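Local coordinates for metallo-beta-lactamase family protein (Staphylococcus aureus, PDB 3R2U) that binds a ferric ion in a metallo-beta-lactamase fold and is probably a metal-dependent enzyme of that superfamily, its substrate not being established, at residues A[80-83]-A[84-87]; A[142-145]-A[146-149]; A[173-176]-A[177-180]; A[191-194]-A[195-199]. One frame throughout, in Å; residues are numbered along the deposited sequence.

Interaction 1 of 4, residues A[80-83]-A[84-87]. With FE (Fe (III) ion), chain E.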
# COMPACT_ATOMS: atom_id res chain seq x y z
N HIS A 80 -29.31 3.16 16.99
CA HIS A 80 -29.57 2.56 18.30
C HIS A 80 -28.28 2.24 19.01
O HIS A 80 -27.19 2.43 18.45
CB HIS A 80 -30.40 1.26 18.13
CG HIS A 80 -29.70 0.17 17.39
ND1 HIS A 80 -29.41 0.24 16.04
CD2 HIS A 80 -29.28 -1.06 17.80
CE1 HIS A 80 -28.81 -0.88 15.67
NE2 HIS A 80 -28.73 -1.68 16.71
N ILE A 81 -28.39 1.75 20.25
CA ILE A 81 -27.23 1.37 21.04
C ILE A 81 -26.76 0.01 20.52
O ILE A 81 -27.41 -1.01 20.72
CB ILE A 81 -27.57 1.30 22.57
CG1 ILE A 81 -28.16 2.64 23.05
CG2 ILE A 81 -26.35 0.93 23.36
CD1 ILE A 81 -28.52 2.68 24.55
N HIS A 82 -25.64 0.00 19.81
CA HIS A 82 -25.14 -1.21 19.16
C HIS A 82 -24.56 -2.24 20.08
O HIS A 82 -23.95 -1.92 21.09
CB HIS A 82 -24.14 -0.84 18.07
CG HIS A 82 -24.72 0.01 17.01
ND1 HIS A 82 -25.64 -0.48 16.10
CD2 HIS A 82 -24.55 1.32 16.70
CE1 HIS A 82 -25.99 0.49 15.28
NE2 HIS A 82 -25.36 1.59 15.63
N ALA A 83 -24.78 -3.50 19.70
CA ALA A 83 -24.29 -4.64 20.46
C ALA A 83 -23.17 -5.37 19.73
O ALA A 83 -22.55 -6.26 20.30
CB ALA A 83 -25.43 -5.63 20.71
N ASP A 84 -22.87 -4.96 18.51
CA ASP A 84 -21.94 -5.73 17.69
C ASP A 84 -20.77 -4.98 17.07
O ASP A 84 -20.03 -5.55 16.27
CB ASP A 84 -22.73 -6.54 16.64
CG ASP A 84 -23.83 -5.73 16.01
OD1 ASP A 84 -23.79 -4.49 16.11
OD2 ASP A 84 -24.74 -6.33 15.42
N PHE A 85 -20.59 -3.72 17.46
CA PHE A 85 -19.38 -2.97 17.09
C PHE A 85 -19.36 -1.75 17.98
O PHE A 85 -20.37 -1.42 18.59
CB PHE A 85 -19.29 -2.60 15.60
CG PHE A 85 -20.24 -1.52 15.19
CD1 PHE A 85 -21.57 -1.82 14.93
CD2 PHE A 85 -19.82 -0.21 15.08
CE1 PHE A 85 -22.47 -0.83 14.57
CE2 PHE A 85 -20.71 0.80 14.70
CZ PHE A 85 -22.04 0.49 14.45
N ALA A 86 -18.21 -1.08 18.03
CA ALA A 86 -18.04 0.08 18.87
C ALA A 86 -18.38 1.32 18.09
O ALA A 86 -17.83 1.56 17.03
CB ALA A 86 -16.60 0.13 19.39
N SER A 87 -19.33 2.09 18.61
CA SER A 87 -19.77 3.32 17.95
C SER A 87 -18.71 4.40 17.90
O SER A 87 -18.04 4.68 18.89
CB SER A 87 -20.95 3.90 18.70
OG SER A 87 -21.28 5.20 18.21
FE FE E . -28.03 -3.95 16.91
O HOH W 1 -27.80 -3.63 19.24
O HOH W 2 -25.97 -3.05 16.51
O HOH W 3 -27.17 -5.92 17.07

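Interaction 2 of 4, residues A[142-145]-A[146-149]. With FE (Fe (III) ion), chain E.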
# COMPACT_ATOMS: atom_id res chain seq x y z
N GLY A 142 -38.07 -2.53 18.88
CA GLY A 142 -38.20 -3.97 18.64
C GLY A 142 -36.87 -4.67 18.87
O GLY A 142 -36.73 -5.49 19.77
N HIS A 143 -35.90 -4.34 18.03
CA HIS A 143 -34.56 -4.84 18.19
C HIS A 143 -34.06 -4.32 19.53
O HIS A 143 -33.48 -5.06 20.33
CB HIS A 143 -33.70 -4.39 17.02
CG HIS A 143 -32.26 -4.75 17.16
ND1 HIS A 143 -31.83 -6.06 17.17
CD2 HIS A 143 -31.15 -3.99 17.28
CE1 HIS A 143 -30.51 -6.09 17.30
NE2 HIS A 143 -30.08 -4.84 17.37
N THR A 144 -34.31 -3.03 19.78
CA THR A 144 -34.04 -2.39 21.05
C THR A 144 -35.18 -1.42 21.31
O THR A 144 -35.84 -0.98 20.35
CB THR A 144 -32.73 -1.58 21.10
OG1 THR A 144 -32.84 -0.45 20.22
CG2 THR A 144 -31.55 -2.45 20.74
N PRO A 145 -35.44 -1.09 22.59
CA PRO A 145 -36.54 -0.17 22.87
C PRO A 145 -36.33 1.25 22.31
O PRO A 145 -37.32 1.96 22.05
CB PRO A 145 -36.61 -0.15 24.41
CG PRO A 145 -35.72 -1.31 24.88
CD PRO A 145 -34.71 -1.49 23.81
N GLU A 146 -35.07 1.64 22.11
CA GLU A 146 -34.77 3.00 21.63
C GLU A 146 -34.53 3.11 20.12
O GLU A 146 -34.37 4.22 19.64
CB GLU A 146 -33.55 3.59 22.36
CG GLU A 146 -32.17 3.14 21.83
CD GLU A 146 -31.81 1.70 22.16
OE1 GLU A 146 -32.40 1.13 23.09
OE2 GLU A 146 -30.92 1.16 21.48
N SER A 147 -34.51 1.99 19.41
CA SER A 147 -34.22 1.99 17.97
C SER A 147 -35.02 2.98 17.18
O SER A 147 -36.23 3.04 17.29
CB SER A 147 -34.46 0.60 17.33
OG SER A 147 -33.42 -0.30 17.65
N ILE A 148 -34.31 3.75 16.36
CA ILE A 148 -34.90 4.71 15.48
C ILE A 148 -34.41 4.47 14.06
O ILE A 148 -33.33 3.91 13.86
CB ILE A 148 -34.60 6.17 15.92
CG1 ILE A 148 -33.10 6.42 16.05
CG2 ILE A 148 -35.35 6.51 17.24
CD1 ILE A 148 -32.75 7.85 16.36
N SER A 149 -35.23 4.83 13.10
CA SER A 149 -34.91 4.75 11.70
C SER A 149 -35.01 6.14 11.08
O SER A 149 -35.78 6.97 11.57
CB SER A 149 -35.86 3.79 10.99
OG SER A 149 -35.64 2.46 11.43
FE FE E . -28.03 -3.95 16.91
O HOH W 2 -25.97 -3.05 16.51
O HOH W 1 -27.80 -3.63 19.24
O HOH W 3 -27.17 -5.92 17.07

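Interaction 3 of 4, residues A[173-176]-A[177-180]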
# COMPACT_ATOMS: atom_id res chain seq x y z
N VAL A 173 -32.22 -6.91 4.83
CA VAL A 173 -32.61 -7.45 3.55
C VAL A 173 -32.95 -8.90 3.83
O VAL A 173 -32.09 -9.67 4.23
CB VAL A 173 -31.49 -7.39 2.52
CG1 VAL A 173 -31.92 -8.14 1.26
CG2 VAL A 173 -31.12 -5.95 2.22
N GLY A 174 -34.21 -9.24 3.70
CA GLY A 174 -34.65 -10.62 3.90
C GLY A 174 -35.03 -11.02 5.33
O GLY A 174 -35.48 -12.13 5.54
N ASP A 175 -34.84 -10.13 6.31
CA ASP A 175 -35.21 -10.48 7.68
C ASP A 175 -35.34 -9.21 8.50
O ASP A 175 -35.29 -8.09 7.95
CB ASP A 175 -34.15 -11.44 8.28
CG ASP A 175 -34.74 -12.42 9.29
OD1 ASP A 175 -35.69 -12.06 10.02
OD2 ASP A 175 -34.26 -13.57 9.34
N ILE A 176 -35.53 -9.37 9.81
CA ILE A 176 -35.66 -8.25 10.73
C ILE A 176 -34.87 -8.58 11.99
O ILE A 176 -34.53 -9.73 12.25
CB ILE A 176 -37.15 -7.95 11.08
CG1 ILE A 176 -37.80 -9.14 11.80
CG2 ILE A 176 -37.94 -7.59 9.83
CD1 ILE A 176 -39.22 -8.86 12.35
N GLY A 177 -34.58 -7.54 12.77
CA GLY A 177 -33.83 -7.71 13.99
C GLY A 177 -34.61 -8.50 15.03
O GLY A 177 -35.81 -8.63 14.92
N ARG A 178 -33.88 -9.07 15.98
CA ARG A 178 -34.46 -9.80 17.08
C ARG A 178 -34.18 -8.96 18.30
O ARG A 178 -33.17 -8.24 18.33
CB ARG A 178 -33.81 -11.19 17.27
CG ARG A 178 -33.92 -12.16 16.05
CD ARG A 178 -35.34 -12.32 15.60
NE ARG A 178 -35.61 -13.51 14.78
CZ ARG A 178 -35.73 -13.54 13.45
NH1 ARG A 178 -35.58 -12.46 12.71
NH2 ARG A 178 -36.00 -14.69 12.85
N PRO A 179 -35.04 -9.04 19.34
CA PRO A 179 -34.76 -8.24 20.53
C PRO A 179 -33.44 -8.62 21.19
O PRO A 179 -33.21 -9.79 21.44
CB PRO A 179 -35.94 -8.57 21.45
CG PRO A 179 -37.01 -9.11 20.55
CD PRO A 179 -36.28 -9.81 19.46
N ASP A 180 -32.58 -7.63 21.43
CA ASP A 180 -31.31 -7.85 22.15
C ASP A 180 -31.63 -8.42 23.52
O ASP A 180 -32.54 -7.93 24.19
CB ASP A 180 -30.51 -6.55 22.34
CG ASP A 180 -29.69 -6.18 21.13
OD1 ASP A 180 -29.62 -7.00 20.18
OD2 ASP A 180 -29.09 -5.07 21.12

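Interaction 4 of 4, residues A[191-194]-A[195-199]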
# COMPACT_ATOMS: atom_id res chain seq x y z
N SER A 191 -39.44 -10.09 28.73
CA SER A 191 -38.60 -9.17 27.93
C SER A 191 -38.54 -9.48 26.44
O SER A 191 -38.85 -8.61 25.63
CB SER A 191 -37.16 -9.07 28.49
OG SER A 191 -36.47 -10.30 28.42
N SER A 192 -38.15 -10.69 26.07
CA SER A 192 -38.09 -11.04 24.65
C SER A 192 -39.45 -10.83 23.97
O SER A 192 -39.50 -10.36 22.83
CB SER A 192 -37.57 -12.48 24.43
OG SER A 192 -36.15 -12.53 24.53
N GLU A 193 -40.54 -11.14 24.70
CA GLU A 193 -41.90 -11.00 24.17
C GLU A 193 -42.40 -9.54 24.07
O GLU A 193 -43.02 -9.18 23.06
CB GLU A 193 -42.90 -11.87 24.95
CG GLU A 193 -44.33 -11.73 24.40
CD GLU A 193 -45.22 -12.95 24.65
OE1 GLU A 193 -44.79 -13.90 25.34
OE2 GLU A 193 -46.37 -12.97 24.12
N ILE A 194 -42.13 -8.69 25.05
CA ILE A 194 -42.61 -7.30 24.92
C ILE A 194 -41.80 -6.59 23.79
O ILE A 194 -42.32 -5.71 23.11
CB ILE A 194 -42.69 -6.52 26.28
CG1 ILE A 194 -41.51 -5.60 26.51
CG2 ILE A 194 -43.01 -7.47 27.48
CD1 ILE A 194 -41.73 -4.23 25.89
N GLY A 195 -40.55 -7.00 23.59
CA GLY A 195 -39.72 -6.46 22.51
C GLY A 195 -40.29 -6.92 21.18
O GLY A 195 -40.37 -6.16 20.21
N ALA A 196 -40.72 -8.18 21.14
CA ALA A 196 -41.34 -8.76 19.95
C ALA A 196 -42.63 -8.00 19.60
O ALA A 196 -42.88 -7.69 18.43
CB ALA A 196 -41.62 -10.24 20.18
N LYS A 197 -43.45 -7.69 20.60
CA LYS A 197 -44.68 -6.93 20.36
C LYS A 197 -44.40 -5.56 19.78
O LYS A 197 -45.09 -5.13 18.87
CB LYS A 197 -45.51 -6.81 21.62
CG LYS A 197 -46.23 -8.08 21.99
CD LYS A 197 -46.99 -7.92 23.30
CE LYS A 197 -47.86 -9.14 23.61
NZ LYS A 197 -47.07 -10.39 23.83
N GLN A 198 -43.38 -4.88 20.31
CA GLN A 198 -42.96 -3.58 19.77
C GLN A 198 -42.55 -3.72 18.29
O GLN A 198 -42.93 -2.90 17.45
CB GLN A 198 -41.81 -2.98 20.60
CG GLN A 198 -42.22 -2.46 22.00
CD GLN A 198 -41.07 -1.77 22.74
OE1 GLN A 198 -39.94 -2.26 22.79
NE2 GLN A 198 -41.36 -0.62 23.31
N MET A 199 -41.81 -4.78 18.00
CA MET A 199 -41.36 -5.06 16.64
C MET A 199 -42.54 -5.27 15.69
O MET A 199 -42.54 -4.74 14.59
CB MET A 199 -40.46 -6.30 16.61
CG MET A 199 -39.95 -6.64 15.22
SD MET A 199 -39.01 -5.32 14.45
CE MET A 199 -37.38 -5.66 15.14

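Interaction 1 of 4, residues A[80-83]-A[84-87]
His-82 and Phe-85 meet three residues apart in the iron-binding loop. Phe-85 CE1 lies over the centre of one face of the His-82 imidazole, with CE1 3.4 Å from His-82 CG. Phe-85 CZ sits 3.5 Å from His-82 CD2. The ring planes are 37° apart, so the pair is oblique. Both torsions bring the rings together. His-82 CG is anti to its own carbonyl carbon (chi1 -61°). Phe-85 CG lies between its backbone N and carbonyl carbon (chi1 72°), which folds the phenyl back toward the histidine. The carbonyl oxygen of His-80 lies over the opposite face of the His-82 ring. NE2 of that ring is hydrogen-bonded to Asp-54, and an iron-bound water lies in plane at its edge, 2.6 Å from His-82 ND1. The same water donates to Asp-84 OD1 at 2.6 Å. Asp-84 OD2 accepts from a second iron-bound water at 3.0 Å. The aspartate thus holds two of the metal's waters without binding the metal itself. His-80 NE2 binds the iron directly at 2.4 Å, and His-143 and Asp-169 complete the protein ligands. The sequence from His-80 to Asp-84 follows the HxHxD signature of the superfamily, in which a further histidine commonly follows; here that place is taken by Phe-85. The loop runs between strand 72-77 and helix 89-96. Helix 269-279 packs against it, and Asn-277 of that helix bonds to the backbone of His-82, Phe-85 and Ser-87.

Interaction 2 of 4, residues A[142-145]-A[146-149]
Thr-144 OG1 is met by two side chains of its own turn, Ser-147 and Glu-146. Its partner at 2.6 Å is Ser-147 OG, in a hydrogen bond that either hydroxyl could donate. Glu-146 OE2 lies 2.8 Å from Thr-144 OG1 in a weak bond, which is unsettled because the threonine proton has another acceptor within reach. The glutamate gets there by folding back. Its CG stands between the backbone N and the carbonyl carbon (chi1 81°), and the chain bends again at chi2 (-72°). This carries the carboxylate to Thr-144, with Glu-146 OE1 3.6 Å from Pro-145 CD. OE2 also accepts from the backbone N of Ile-81, so it links the turn to the loop of another iron ligand. The backbone makes a type I beta turn from Thr-144 to Ser-147, closed by a weak bond from Ser-147 N to Thr-144 O of 3.4 Å. Thr-144 O also accepts from Gly-142 N at 3.1 Å. Just ahead of the turn, His-143 binds the iron through NE2 at 2.3 Å. Its CG is anti to the backbone N (chi1 175°), which extends the imidazole toward the metal. The carbonyl of Arg-178 accepts from ND1 and would fix the rotation of the ring. A metal-bound water lies in plane at the ring edge. The loop thus carries one of the three protein ligands, directly before the turn. It joins strand 133-139 to strand 148-153, neighbours in an antiparallel pairing, while Lys-274 of helix 269-279 touches Thr-144 and Glu-146.

Interaction 3 of 4, residues A[173-176]-A[177-180]
A salt bridge between Asp-175 and Arg-178 spans a short piece of the long loop that follows strand 164-168. Arg-178 NH1 donates to Asp-175 OD1 at 2.7 Å, with an N-H...O angle of 161°. The oxygen lies in the guanidinium plane, but the nitrogen meets it from above the carboxylate plane, 42° out. The two side chains cross at about a right angle. Arg-178 NH1 also makes a weak bond of 3.0 Å to Ile-176 O, again at the edge of the guanidinium. One nitrogen thus serves a side chain and a backbone carbonyl. The bend of the arginine chain at chi2 (-53°) turns it back toward these acceptors. Asp-175 OD1 carries more than the salt bridge. Ile-176 N donates to Asp-175 OD1 at 2.7 Å, on the anti side, and Trp-245 NE1 is a further donor. Asp-175 is buried, and three donors serve its OD1; they would probably favour the charged form. Arg-178 NE makes a weak bond to the carbonyl of Leu-259. The Ile-176 side chain packs against both helix 191-206, at Met-199 and Ile-203, and helix 252-260, at Phe-255 and Leu-259.

Interaction 4 of 4, residues A[191-194]-A[195-199]
The first turns of helix 191-206 hold this contact, with the salt bridge of Glu-193 and Lys-197 along one flank. The two residues stand four apart, one turn along the helix. Glu-193 OE2 meets Lys-197 NZ at 2.7 Å. The glutamate leaves with CG anti to the backbone N (chi1 -180°) and stays extended. The lysine is extended too until it bends at chi4 (64°), which turns NZ toward the carboxylate. The backbone here keeps the regular i to i+4 bonding of an alpha helix. Gly-195 N donates to Ser-191 O at 3.1 Å, and Ala-196 N to Ser-192 O at 3.0 Å. Lys-197 N bonds to Glu-193 O at 2.9 Å, so this pair is joined through both backbone and side chains. Gln-198 N reaches Ile-194 O at 3.1 Å. Ile-194 and Gln-198 lie side by side and point the same way, with Ile-194 CD1 4.1 Å from Gln-198 CD. Ala-196 touches Leu-259 of helix 252-260, and the salt-bridged pair touches Ile-256 of that helix.

How the interactions relate
The four contacts follow one another along the chain and neither nest nor cross. All are local; touches between them link the loops around the iron. Interaction 1, after strand 72-77, and interaction 2, at the turn into strand 148-153, adjoin strands of different sheets. They meet at the iron, and the rings of His-80 and His-143 pack there nearly perpendicular. Interaction 3 lies in the loop after strand 164-168. It pairs Asp-180 N with the carbonyl of His-143 in interaction 2. Interaction 4 begins the helix that ends this loop. Its Met-199 packs on Gly-142, His-143, Ile-176 and Gly-177, which packs the helix against interactions 2 and 3.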